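PDB 4C65: ochratoxinase from Aspergillus niger, which hydrolyses the amide bond of ochratoxin A, releasing ochratoxin alpha and L-phenylalanine, as a zinc-dependent carboxypeptidase that prefers C-terminal aromatic amino acids. Local coordinates for residues A[74-79]-A[86-91]; A[141-146]-A[189-194]; A[149-154]-A[179-184]; A[174-179]-A[196-201]. One frame throughout, in Å; residues are numbered along the deposited sequence.

Contact 1 of 4, residues A[74-79]-A[86-91]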
loop_
_atom_site.group_PDB
_atom_site.type_symbol
_atom_site.label_atom_id
_atom_site.label_comp_id
_atom_site.label_asym_id
_atom_site.label_seq_id
_atom_site.Cartn_x
_atom_site.Cartn_y
_atom_site.Cartn_z
ATOM N N GLY A 74 -19.103 15.599 -18.192
ATOM C CA GLY A 74 -19.748 14.448 -18.877
ATOM C C GLY A 74 -20.371 13.398 -17.978
ATOM O O GLY A 74 -20.463 12.246 -18.358
ATOM N N ASP A 75 -20.797 13.826 -16.787
ATOM C CA ASP A 75 -21.207 12.928 -15.708
ATOM C C ASP A 75 -22.378 12.060 -16.112
ATOM O O ASP A 75 -23.209 12.477 -16.896
ATOM C CB ASP A 75 -21.593 13.732 -14.437
ATOM C CG ASP A 75 -20.483 14.661 -13.956
ATOM O OD1 ASP A 75 -20.112 15.626 -14.691
ATOM O OD2 ASP A 75 -19.965 14.465 -12.834
ATOM N N ASP A 76 -22.439 10.850 -15.566
ATOM C CA ASP A 76 -23.667 10.067 -15.610
ATOM C C ASP A 76 -24.731 10.835 -14.795
ATOM O O ASP A 76 -24.415 11.621 -13.889
ATOM C CB ASP A 76 -23.486 8.667 -14.999
ATOM C CG ASP A 76 -22.467 7.796 -15.734
ATOM O OD1 ASP A 76 -22.342 7.853 -16.959
ATOM O OD2 ASP A 76 -21.833 6.969 -15.061
ATOM N N ASP A 77 -25.990 10.602 -15.093
ATOM C CA ASP A 77 -27.066 11.321 -14.416
ATOM C C ASP A 77 -27.509 10.669 -13.083
ATOM O O ASP A 77 -28.597 10.962 -12.584
ATOM C CB ASP A 77 -28.282 11.408 -15.363
ATOM C CG ASP A 77 -29.243 12.518 -14.986
ATOM O OD1 ASP A 77 -28.776 13.548 -14.442
ATOM O OD2 ASP A 77 -30.456 12.355 -15.237
ATOM N N TYR A 78 -26.671 9.814 -12.501
ATOM C CA TYR A 78 -27.085 8.973 -11.379
ATOM C C TYR A 78 -26.996 9.668 -10.015
ATOM O O TYR A 78 -27.995 9.787 -9.309
ATOM C CB TYR A 78 -26.281 7.679 -11.368
ATOM C CG TYR A 78 -26.779 6.673 -10.363
ATOM C CD1 TYR A 78 -27.891 5.877 -10.627
ATOM C CD2 TYR A 78 -26.143 6.522 -9.138
ATOM C CE1 TYR A 78 -28.349 4.951 -9.695
ATOM C CE2 TYR A 78 -26.595 5.612 -8.203
ATOM C CZ TYR A 78 -27.689 4.824 -8.482
ATOM O OH TYR A 78 -28.116 3.924 -7.543
ATOM N N TYR A 79 -25.800 10.109 -9.643
ATOM C CA TYR A 79 -25.630 10.912 -8.436
ATOM C C TYR A 79 -25.885 12.392 -8.750
ATOM O O TYR A 79 -25.455 12.906 -9.778
ATOM C CB TYR A 79 -24.220 10.767 -7.868
ATOM C CG TYR A 79 -23.891 9.389 -7.386
ATOM C CD1 TYR A 79 -24.453 8.893 -6.225
ATOM C CD2 TYR A 79 -22.993 8.589 -8.074
ATOM C CE1 TYR A 79 -24.142 7.637 -5.764
ATOM C CE2 TYR A 79 -22.680 7.323 -7.621
ATOM C CZ TYR A 79 -23.257 6.858 -6.467
ATOM O OH TYR A 79 -22.940 5.607 -5.999
ATOM N N LEU A 86 -16.728 11.450 -9.457
ATOM C CA LEU A 86 -15.861 10.360 -9.029
ATOM C C LEU A 86 -16.340 9.038 -9.610
ATOM O O LEU A 86 -15.538 8.240 -10.073
ATOM C CB LEU A 86 -15.816 10.284 -7.510
ATOM C CG LEU A 86 -14.902 9.248 -6.871
ATOM C CD1 LEU A 86 -14.378 9.750 -5.540
ATOM C CD2 LEU A 86 -15.581 7.906 -6.669
ATOM N N ALA A 87 -17.650 8.828 -9.577
ATOM C CA ALA A 87 -18.216 7.554 -9.924
ATOM C C ALA A 87 -18.305 7.322 -11.444
ATOM O O ALA A 87 -18.203 6.189 -11.886
ATOM C CB ALA A 87 -19.581 7.419 -9.294
ATOM N N THR A 88 -18.471 8.384 -12.228
ATOM C CA THR A 88 -18.608 8.268 -13.672
ATOM C C THR A 88 -17.287 7.875 -14.288
ATOM O O THR A 88 -16.269 8.541 -14.117
ATOM C CB THR A 88 -19.116 9.565 -14.319
ATOM O OG1 THR A 88 -20.418 9.887 -13.828
ATOM C CG2 THR A 88 -19.202 9.429 -15.812
ATOM N N HIS A 89 -17.322 6.768 -15.030
ATOM C CA HIS A 89 -16.162 6.319 -15.737
ATOM C C HIS A 89 -15.780 7.370 -16.809
ATOM O O HIS A 89 -16.627 7.819 -17.555
ATOM C CB HIS A 89 -16.416 4.973 -16.380
ATOM C CG HIS A 89 -15.174 4.298 -16.826
ATOM N ND1 HIS A 89 -14.495 4.679 -17.956
ATOM C CD2 HIS A 89 -14.469 3.277 -16.288
ATOM C CE1 HIS A 89 -13.435 3.910 -18.111
ATOM N NE2 HIS A 89 -13.390 3.059 -17.104
ATOM N N PRO A 90 -14.498 7.736 -16.901
ATOM C CA PRO A 90 -14.192 8.847 -17.842
ATOM C C PRO A 90 -14.471 8.550 -19.309
ATOM O O PRO A 90 -14.625 9.477 -20.092
ATOM C CB PRO A 90 -12.692 9.116 -17.607
ATOM C CG PRO A 90 -12.398 8.516 -16.259
ATOM C CD PRO A 90 -13.314 7.322 -16.133
ATOM N N ALA A 91 -14.520 7.277 -19.697
ATOM C CA ALA A 91 -14.945 6.909 -21.047
ATOM C C ALA A 91 -16.389 7.330 -21.333
ATOM O O ALA A 91 -16.679 7.814 -22.426
ATOM C CB ALA A 91 -14.764 5.422 -21.303
HETATM O O HOH W 1 -19.716 5.937 -16.192
#
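The loop that follows the zinc-binding strand 69-70 is tied to the corner between helices 83-87 and 90-106 by a bond from the backbone of Asp76 to the side chain of Thr88. Asp76 N donates to Thr88 OG1 at 2.8 Å, with a nearly straight N-H...O angle of 163°. The Thr88 hydroxyl lies beside its own backbone N (chi1 -62°), which turns OG1 to where it meets Asp76 N. The same OG1 is also bonded to Ser84 O, one turn back, so the hydroxyl bridges the end of helix 83-87 and the incoming loop. The Asp76 side chain lies obliquely across Thr88, with CG 3.7 Å from Thr88 CG2. Its OD1 forms a salt bridge with Arg96 of helix 90-106, while OD2 accepts at 2.6 Å from a water whose oxygen in turn accepts from His89 N at 2.8 Å. Farther along the loop, the Tyr79 ring meets the methyl of Ala87 obliquely, CE2 to CB 3.5 Å, and the Tyr79 hydroxyl is bonded to Thr83 of a neighbouring subunit. Asp75, bonded through OD2 to Ser84, has its side chain about 6 Å from that of His71, a zinc ligand. His89 NE2 is bonded to Ala176 O of a second neighbouring subunit, and ND1 accepts from Ala91 N at 3.1 Å, the donor lying near the plane of the ring. Thr88, the first non-helical residue, is thus followed by a His89 N-cap, and the two link helices 83-87 and 90-106 in the barrel domain of this amidohydrolase.

Contact 2 of 4, residues A[141-146]-A[189-194]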
loop_
_atom_site.group_PDB
_atom_site.type_symbol
_atom_site.label_atom_id
_atom_site.label_comp_id
_atom_site.label_asym_id
_atom_site.label_seq_id
_atom_site.Cartn_x
_atom_site.Cartn_y
_atom_site.Cartn_z
ATOM N N ALA A 141 -7.750 19.599 -13.408
ATOM C CA ALA A 141 -8.541 19.560 -12.181
ATOM C C ALA A 141 -8.612 20.926 -11.512
ATOM O O ALA A 141 -7.647 21.686 -11.548
ATOM C CB ALA A 141 -7.939 18.581 -11.222
ATOM N N ALA A 142 -9.780 21.268 -10.971
ATOM C CA ALA A 142 -9.890 22.409 -10.063
ATOM C C ALA A 142 -9.129 22.013 -8.811
ATOM O O ALA A 142 -9.253 20.864 -8.358
ATOM C CB ALA A 142 -11.346 22.697 -9.726
ATOM N N LEU A 143 -8.333 22.936 -8.279
ATOM C CA LEU A 143 -7.613 22.679 -7.057
ATOM C C LEU A 143 -8.415 23.131 -5.835
ATOM O O LEU A 143 -8.933 24.233 -5.798
ATOM C CB LEU A 143 -6.267 23.383 -7.057
ATOM C CG LEU A 143 -5.308 23.214 -8.228
ATOM C CD1 LEU A 143 -3.924 23.686 -7.817
ATOM C CD2 LEU A 143 -5.230 21.785 -8.715
ATOM N N SER A 144 -8.472 22.274 -4.821
ATOM C CA SER A 144 -9.202 22.539 -3.605
ATOM C C SER A 144 -8.458 22.014 -2.400
ATOM O O SER A 144 -7.709 21.046 -2.480
ATOM C CB SER A 144 -10.557 21.873 -3.676
ATOM O OG SER A 144 -11.330 22.110 -2.520
ATOM N N GLN A 145 -8.633 22.678 -1.272
ATOM C CA GLN A 145 -8.191 22.131 -0.002
ATOM C C GLN A 145 -9.147 21.010 0.405
ATOM O O GLN A 145 -10.272 20.958 -0.067
ATOM C CB GLN A 145 -8.153 23.223 1.077
ATOM C CG GLN A 145 -9.479 23.939 1.278
ATOM C CD GLN A 145 -9.550 24.630 2.591
ATOM O OE1 GLN A 145 -9.162 25.791 2.721
ATOM N NE2 GLN A 145 -10.046 23.930 3.594
ATOM N N THR A 146 -8.682 20.147 1.303
ATOM C CA THR A 146 -9.566 19.263 2.032
ATOM C C THR A 146 -10.635 20.108 2.703
ATOM O O THR A 146 -10.356 21.172 3.253
ATOM C CB THR A 146 -8.789 18.456 3.086
ATOM O OG1 THR A 146 -7.933 17.531 2.425
ATOM C CG2 THR A 146 -9.723 17.683 3.999
ATOM N N ARG A 189 2.246 22.556 -4.827
ATOM C CA ARG A 189 3.176 22.615 -5.938
ATOM C C ARG A 189 2.905 21.466 -6.873
ATOM O O ARG A 189 2.811 21.664 -8.075
ATOM C CB ARG A 189 4.627 22.575 -5.481
ATOM C CG ARG A 189 5.119 23.863 -4.824
ATOM C CD ARG A 189 6.627 23.799 -4.671
ATOM N NE ARG A 189 7.128 24.812 -3.757
ATOM C CZ ARG A 189 7.328 26.078 -4.078
ATOM N NH1 ARG A 189 7.012 26.534 -5.288
ATOM N NH2 ARG A 189 7.823 26.899 -3.155
ATOM N N ARG A 190 2.815 20.260 -6.334
ATOM C CA ARG A 190 2.533 19.116 -7.193
ATOM C C ARG A 190 1.174 19.262 -7.871
ATOM O O ARG A 190 1.045 18.975 -9.069
ATOM C CB ARG A 190 2.654 17.787 -6.452
ATOM C CG ARG A 190 2.219 16.623 -7.353
ATOM C CD ARG A 190 3.066 15.372 -7.232
ATOM N NE ARG A 190 3.171 14.912 -5.862
ATOM C CZ ARG A 190 4.303 14.751 -5.192
ATOM N NH1 ARG A 190 5.481 15.020 -5.722
ATOM N NH2 ARG A 190 4.254 14.331 -3.947
ATOM N N ALA A 191 0.185 19.756 -7.133
ATOM C CA ALA A 191 -1.142 19.917 -7.672
ATOM C C ALA A 191 -1.148 20.729 -8.943
ATOM O O ALA A 191 -1.753 20.315 -9.933
ATOM C CB ALA A 191 -2.071 20.546 -6.650
ATOM N N VAL A 192 -0.491 21.893 -8.923
ATOM C CA VAL A 192 -0.421 22.732 -10.117
ATOM C C VAL A 192 0.330 21.980 -11.227
ATOM O O VAL A 192 -0.117 21.934 -12.374
ATOM C CB VAL A 192 0.276 24.067 -9.833
ATOM C CG1 VAL A 192 0.467 24.853 -11.130
ATOM C CG2 VAL A 192 -0.534 24.897 -8.860
ATOM N N ARG A 193 1.465 21.378 -10.870
ATOM C CA ARG A 193 2.301 20.694 -11.844
ATOM C C ARG A 193 1.564 19.531 -12.514
ATOM O O ARG A 193 1.706 19.315 -13.709
ATOM C CB ARG A 193 3.580 20.222 -11.185
ATOM C CG ARG A 193 4.503 21.368 -10.821
ATOM C CD ARG A 193 5.594 20.959 -9.835
ATOM N NE ARG A 193 6.331 22.142 -9.380
ATOM C CZ ARG A 193 7.432 22.116 -8.638
ATOM N NH1 ARG A 193 7.976 20.984 -8.275
ATOM N NH2 ARG A 193 8.011 23.247 -8.306
ATOM N N LEU A 194 0.731 18.820 -11.768
ATOM C CA LEU A 194 -0.025 17.721 -12.352
ATOM C C LEU A 194 -1.038 18.202 -13.394
ATOM O O LEU A 194 -1.359 17.476 -14.337
ATOM C CB LEU A 194 -0.745 16.942 -11.274
ATOM C CG LEU A 194 0.083 15.994 -10.407
ATOM C CD1 LEU A 194 -0.723 15.588 -9.187
ATOM C CD2 LEU A 194 0.490 14.755 -11.180
#
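Leu143 reaches from strand 142-144 to helix 185-198 and touches two consecutive residues there, Ala191 and Val192. Its CD1 methyl makes both contacts, standing 3.7 Å from Val192 CG2 and 3.8 Å from Ala191 CB. The second branch lies against the alanine alone, CD2 to Ala191 CB 4.0 Å. With chi2 at -164° CD1 is extended away from the strand backbone, consistent with CD1 making the closest contacts. The Leu143 and Val192 side chains cross at about a right angle, so methyls touch without lying alongside one another. No hydrogen bond links the two segments, and their 114 Å² of shared buried surface rests on these apolar contacts. Around this first shell, Cys180 touches both Leu143 and Ala191, while Val192 continues onto Ile203 and onto Ile231 of helix 225-237. The backbone groups are bonded elsewhere: Ala191 O to Gln195 NE2, and the backbone of Leu143 to Lys204 and Met206. On other flanks of the helix, Arg190 and Arg193 form salt bridges to Asp183 of a neighbouring subunit. Leu143 is thus wedged where strand 142-144, flanked by strands 179-181 and 203-206, is covered by helix 185-198.

Contact 3 of 4, residues A[149-154]-A[179-184]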
loop_
_atom_site.group_PDB
_atom_site.type_symbol
_atom_site.label_atom_id
_atom_site.label_comp_id
_atom_site.label_asym_id
_atom_site.label_seq_id
_atom_site.Cartn_x
_atom_site.Cartn_y
_atom_site.Cartn_z
ATOM N N HIS A 149 -14.317 23.576 -1.623
ATOM C CA HIS A 149 -15.459 23.494 -2.511
ATOM C C HIS A 149 -15.339 22.366 -3.510
ATOM O O HIS A 149 -16.330 21.851 -3.984
ATOM C CB HIS A 149 -15.674 24.818 -3.228
ATOM C CG HIS A 149 -16.836 24.810 -4.167
ATOM N ND1 HIS A 149 -18.081 24.336 -3.803
ATOM C CD2 HIS A 149 -16.955 25.235 -5.445
ATOM C CE1 HIS A 149 -18.917 24.465 -4.815
ATOM N NE2 HIS A 149 -18.255 24.991 -5.825
ATOM N N GLY A 150 -14.118 21.949 -3.791
ATOM C CA GLY A 150 -13.909 20.762 -4.586
ATOM C C GLY A 150 -14.073 19.441 -3.848
ATOM O O GLY A 150 -14.151 18.402 -4.501
ATOM N N ASP A 151 -14.136 19.447 -2.521
ATOM C CA ASP A 151 -14.247 18.187 -1.789
ATOM C C ASP A 151 -15.664 17.587 -1.942
ATOM O O ASP A 151 -16.635 18.319 -2.121
ATOM C CB ASP A 151 -13.884 18.414 -0.330
ATOM C CG ASP A 151 -13.469 17.154 0.383
ATOM O OD1 ASP A 151 -13.753 16.028 -0.114
ATOM O OD2 ASP A 151 -12.881 17.269 1.488
ATOM N N ILE A 152 -15.769 16.263 -1.950
ATOM C CA ILE A 152 -17.064 15.572 -2.004
ATOM C C ILE A 152 -17.433 15.170 -0.581
ATOM O O ILE A 152 -17.090 14.104 -0.105
ATOM C CB ILE A 152 -17.033 14.330 -2.901
ATOM C CG1 ILE A 152 -16.591 14.713 -4.297
ATOM C CG2 ILE A 152 -18.421 13.696 -2.970
ATOM C CD1 ILE A 152 -16.127 13.546 -5.148
ATOM N N PHE A 153 -18.134 16.049 0.100
ATOM C CA PHE A 153 -18.395 15.902 1.531
ATOM C C PHE A 153 -19.224 14.695 1.879
ATOM O O PHE A 153 -19.103 14.173 2.968
ATOM C CB PHE A 153 -19.088 17.142 2.070
ATOM C CG PHE A 153 -18.180 18.316 2.213
ATOM C CD1 PHE A 153 -17.866 19.109 1.132
ATOM C CD2 PHE A 153 -17.662 18.656 3.450
ATOM C CE1 PHE A 153 -17.034 20.213 1.268
ATOM C CE2 PHE A 153 -16.839 19.766 3.584
ATOM C CZ PHE A 153 -16.513 20.530 2.488
ATOM N N ALA A 154 -20.068 14.241 0.967
ATOM C CA ALA A 154 -20.904 13.066 1.239
ATOM C C ALA A 154 -20.139 11.751 1.258
ATOM O O ALA A 154 -20.647 10.760 1.781
ATOM C CB ALA A 154 -22.040 12.977 0.253
ATOM N N LEU A 179 -10.977 16.960 -10.276
ATOM C CA LEU A 179 -10.648 17.642 -9.084
ATOM C C LEU A 179 -9.352 17.173 -8.468
ATOM O O LEU A 179 -8.959 16.027 -8.598
ATOM C CB LEU A 179 -11.819 17.474 -8.123
ATOM C CG LEU A 179 -11.434 17.664 -6.643
ATOM C CD1 LEU A 179 -11.600 19.156 -6.326
ATOM C CD2 LEU A 179 -12.205 16.758 -5.670
ATOM N N CYS A 180 -8.693 18.101 -7.793
ATOM C CA CYS A 180 -7.440 17.807 -7.165
ATOM C C CYS A 180 -7.452 18.402 -5.771
ATOM O O CYS A 180 -7.585 19.611 -5.612
ATOM C CB CYS A 180 -6.303 18.367 -8.000
ATOM S SG CYS A 180 -4.674 18.012 -7.318
ATOM N N ILE A 181 -7.282 17.550 -4.756
ATOM C CA ILE A 181 -7.199 17.979 -3.369
ATOM C C ILE A 181 -5.745 18.046 -2.926
ATOM O O ILE A 181 -4.979 17.079 -3.058
ATOM C CB ILE A 181 -7.939 17.001 -2.431
ATOM C CG1 ILE A 181 -9.360 16.693 -2.900
ATOM C CG2 ILE A 181 -7.797 17.466 -1.004
ATOM C CD1 ILE A 181 -10.422 17.647 -2.572
ATOM N N ALA A 182 -5.360 19.189 -2.378
ATOM C CA ALA A 182 -3.995 19.379 -1.921
ATOM C C ALA A 182 -3.999 20.273 -0.690
ATOM O O ALA A 182 -4.710 21.277 -0.657
ATOM C CB ALA A 182 -3.126 19.986 -3.031
ATOM N N ASP A 183 -3.170 19.931 0.289
ATOM C CA ASP A 183 -3.087 20.687 1.512
ATOM C C ASP A 183 -1.636 21.013 1.844
ATOM O O ASP A 183 -0.814 20.114 2.040
ATOM C CB ASP A 183 -3.699 19.900 2.661
ATOM C CG ASP A 183 -5.174 19.631 2.465
ATOM O OD1 ASP A 183 -5.969 20.591 2.410
ATOM O OD2 ASP A 183 -5.538 18.446 2.316
ATOM N N GLY A 184 -1.338 22.305 1.941
ATOM C CA GLY A 184 0.005 22.754 2.258
ATOM C C GLY A 184 0.814 23.115 1.027
ATOM O O GLY A 184 0.526 22.667 -0.076
#
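Asp151, whose CA and CB rest against Ile181, has a carboxylate with two partners: OD2 accepts from Ala147 N, and OD1 forms a salt bridge with Arg197 of a neighbouring subunit. Both grips lie outside the apolar contact itself, which carries no hydrogen bond between the segments. There the CD1 methyl of Ile181 does the touching, 3.9 Å from Asp151 CA, 4.2 Å from Asp151 CB and 4.3 Å from Gly150 C. Its CG1 branch sits beside the backbone N (chi1 -50°), from where the terminal methyl turns onto the loop backbone. Leu179, two residues earlier on the same side of the strand, faces Gly150; their CA atoms are 6.4 Å apart, but the very short approach of its side chain to the glycine carbonyl is doubtful in the model. Cys180 between them points to the other side, onto helix 185-198, as strand alternation requires. The loop is further fixed by Gly150 N, which is bonded to Ser144 OG. His149, just before Gly150, stacks its ring on that of His245, a zinc ligand, so this backbone runs beside the metal site. Strands 142-144 and 179-181 are parallel neighbours joined through helix 157-164, and the loop folding back over strand 179-181 belongs to that connection, a beta-alpha-beta crossover in the amidohydrolase barrel domain.

Contact 4 of 4, residues A[174-179]-A[196-201]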
loop_
_atom_site.group_PDB
_atom_site.type_symbol
_atom_site.label_atom_id
_atom_site.label_comp_id
_atom_site.label_asym_id
_atom_site.label_seq_id
_atom_site.Cartn_x
_atom_site.Cartn_y
_atom_site.Cartn_z
ATOM N N TRP A 174 -3.936 8.314 -12.068
ATOM C CA TRP A 174 -3.706 9.144 -10.894
ATOM C C TRP A 174 -3.316 10.535 -11.353
ATOM O O TRP A 174 -2.587 10.679 -12.328
ATOM C CB TRP A 174 -2.585 8.513 -10.056
ATOM C CG TRP A 174 -2.184 9.239 -8.805
ATOM C CD1 TRP A 174 -2.784 9.170 -7.582
ATOM C CD2 TRP A 174 -1.078 10.125 -8.655
ATOM N NE1 TRP A 174 -2.122 9.952 -6.685
ATOM C CE2 TRP A 174 -1.064 10.551 -7.314
ATOM C CE3 TRP A 174 -0.091 10.579 -9.515
ATOM C CZ2 TRP A 174 -0.110 11.392 -6.822
ATOM C CZ3 TRP A 174 0.866 11.432 -9.022
ATOM C CH2 TRP A 174 0.844 11.840 -7.689
ATOM N N GLY A 175 -3.838 11.547 -10.683
ATOM C CA GLY A 175 -3.522 12.923 -11.007
ATOM C C GLY A 175 -4.259 13.467 -12.229
ATOM O O GLY A 175 -3.933 14.560 -12.690
ATOM N N ALA A 176 -5.264 12.732 -12.736
ATOM C CA ALA A 176 -5.996 13.185 -13.928
ATOM C C ALA A 176 -7.504 13.057 -13.822
ATOM O O ALA A 176 -8.150 12.385 -14.623
ATOM C CB ALA A 176 -5.488 12.478 -15.144
ATOM N N GLY A 177 -8.072 13.719 -12.825
ATOM C CA GLY A 177 -9.517 13.773 -12.641
ATOM C C GLY A 177 -10.045 15.190 -12.732
ATOM O O GLY A 177 -9.323 16.113 -13.049
ATOM N N PRO A 178 -11.319 15.374 -12.404
ATOM C CA PRO A 178 -11.907 16.694 -12.462
ATOM C C PRO A 178 -11.522 17.574 -11.295
ATOM O O PRO A 178 -11.697 18.780 -11.342
ATOM C CB PRO A 178 -13.406 16.422 -12.447
ATOM C CG PRO A 178 -13.594 15.068 -11.908
ATOM C CD PRO A 178 -12.296 14.324 -12.056
ATOM N N LEU A 179 -10.977 16.960 -10.276
ATOM C CA LEU A 179 -10.648 17.642 -9.084
ATOM C C LEU A 179 -9.352 17.173 -8.468
ATOM O O LEU A 179 -8.959 16.027 -8.598
ATOM C CB LEU A 179 -11.819 17.474 -8.123
ATOM C CG LEU A 179 -11.434 17.664 -6.643
ATOM C CD1 LEU A 179 -11.600 19.156 -6.326
ATOM C CD2 LEU A 179 -12.205 16.758 -5.670
ATOM N N ILE A 196 -0.551 21.048 -15.326
ATOM C CA ILE A 196 0.316 21.410 -16.461
ATOM C C ILE A 196 0.709 20.132 -17.208
ATOM O O ILE A 196 0.742 20.115 -18.436
ATOM C CB ILE A 196 1.596 22.118 -16.015
ATOM C CG1 ILE A 196 1.279 23.429 -15.286
ATOM C CG2 ILE A 196 2.495 22.377 -17.202
ATOM C CD1 ILE A 196 0.685 24.502 -16.172
ATOM N N ARG A 197 1.008 19.080 -16.445
ATOM C CA ARG A 197 1.356 17.770 -17.013
ATOM C C ARG A 197 0.353 17.283 -18.057
ATOM O O ARG A 197 0.767 16.750 -19.086
ATOM C CB ARG A 197 1.477 16.717 -15.936
ATOM C CG ARG A 197 2.160 15.437 -16.381
ATOM C CD ARG A 197 2.305 14.501 -15.204
ATOM N NE ARG A 197 3.157 13.392 -15.545
ATOM C CZ ARG A 197 2.814 12.367 -16.306
ATOM N NH1 ARG A 197 1.574 12.198 -16.729
ATOM N NH2 ARG A 197 3.725 11.483 -16.594
ATOM N N ARG A 198 -0.946 17.498 -17.793
ATOM C CA ARG A 198 -2.035 17.068 -18.715
ATOM C C ARG A 198 -2.235 18.069 -19.836
ATOM O O ARG A 198 -2.976 17.812 -20.764
ATOM C CB ARG A 198 -3.375 16.653 -17.979
ATOM C CG ARG A 198 -3.253 16.829 -16.519
ATOM C CD ARG A 198 -4.424 16.438 -15.715
ATOM N NE ARG A 198 -5.731 16.179 -16.275
ATOM C CZ ARG A 198 -6.837 16.241 -15.547
ATOM N NH1 ARG A 198 -6.788 16.570 -14.256
ATOM N NH2 ARG A 198 -8.008 15.969 -16.080
ATOM N N GLY A 199 -1.522 19.192 -19.811
ATOM C CA GLY A 199 -1.660 20.215 -20.847
ATOM C C GLY A 199 -2.514 21.408 -20.459
ATOM O O GLY A 199 -2.944 22.175 -21.322
ATOM N N ALA A 200 -2.758 21.582 -19.170
ATOM C CA ALA A 200 -3.595 22.679 -18.734
ATOM C C ALA A 200 -3.026 24.023 -19.201
ATOM O O ALA A 200 -1.833 24.266 -19.124
ATOM C CB ALA A 200 -3.753 22.662 -17.232
ATOM N N LYS A 201 -3.905 24.857 -19.736
ATOM C CA LYS A 201 -3.535 26.184 -20.202
ATOM C C LYS A 201 -4.043 27.268 -19.247
ATOM O O LYS A 201 -3.849 28.452 -19.489
ATOM C CB LYS A 201 -4.054 26.394 -21.614
ATOM C CG LYS A 201 -3.105 25.809 -22.642
ATOM C CD LYS A 201 -3.733 25.760 -24.013
ATOM C CE LYS A 201 -2.874 24.921 -24.993
ATOM N NZ LYS A 201 -2.896 25.478 -26.366
#
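Arg198 leaves the helix backbone with a nearly eclipsed chi1 of 2°, and its chain bends at chi3 (-14°), bringing the guanidinium to the loop backbone of Ala176 and Gly177. This is strained if the model is accurate here. The main bond runs from NH1 to Gly177 O at 2.8 Å with an N-H...O angle of 159°; the oxygen lies near the guanidinium plane, and the donor lies in the carbonyl plane, on a lone pair. NH2 adds a weak, more bent bond to the same oxygen at 3.3 Å, making the carbonyl a shared acceptor. Ala176 CA lies over one face, 3.5 Å from NH1; its CB is 3.9 Å from NE. Nearer the helix, Arg198 CD passes 3.6 Å from Gly175 O. NE turns to a salt bridge with Glu121, which would help set the rotation of the plane. Gly199 ends helix 185-198 in a Schellman motif, its N bonded to Ile196 O at 2.8 Å. The positive charge is probably balanced at least in part by Glu121, while the in-plane bonding to one carbonyl ties the loop before strand 179-181 to the helix terminus and would be expected to polarise that carbonyl.

Contact 2 lies between contacts 3 and 4, about 9 Å from each by centres, while those two are about 15 Å apart and share Leu179. Ala142 O and Cys180 N, 2.9 Å apart, probably hydrogen-bond contact 2 to contact 3 between parallel strands. Contacts 2 and 4 both draw on helix 185-198. Contact 1 stands apart, its centre about 17 Å from that of contact 4 and 18 Å from that of contact 3; it touches the latter, Leu86 CB meeting Ile152 CD1 at 4.0 Å. The zinc site is approached from different parts: the Leu143 side chain of contact 2 comes within about 6 Å of that of the catalytic, metal-binding Lys204, and that of Arg198 in contact 4 within about 10 Å.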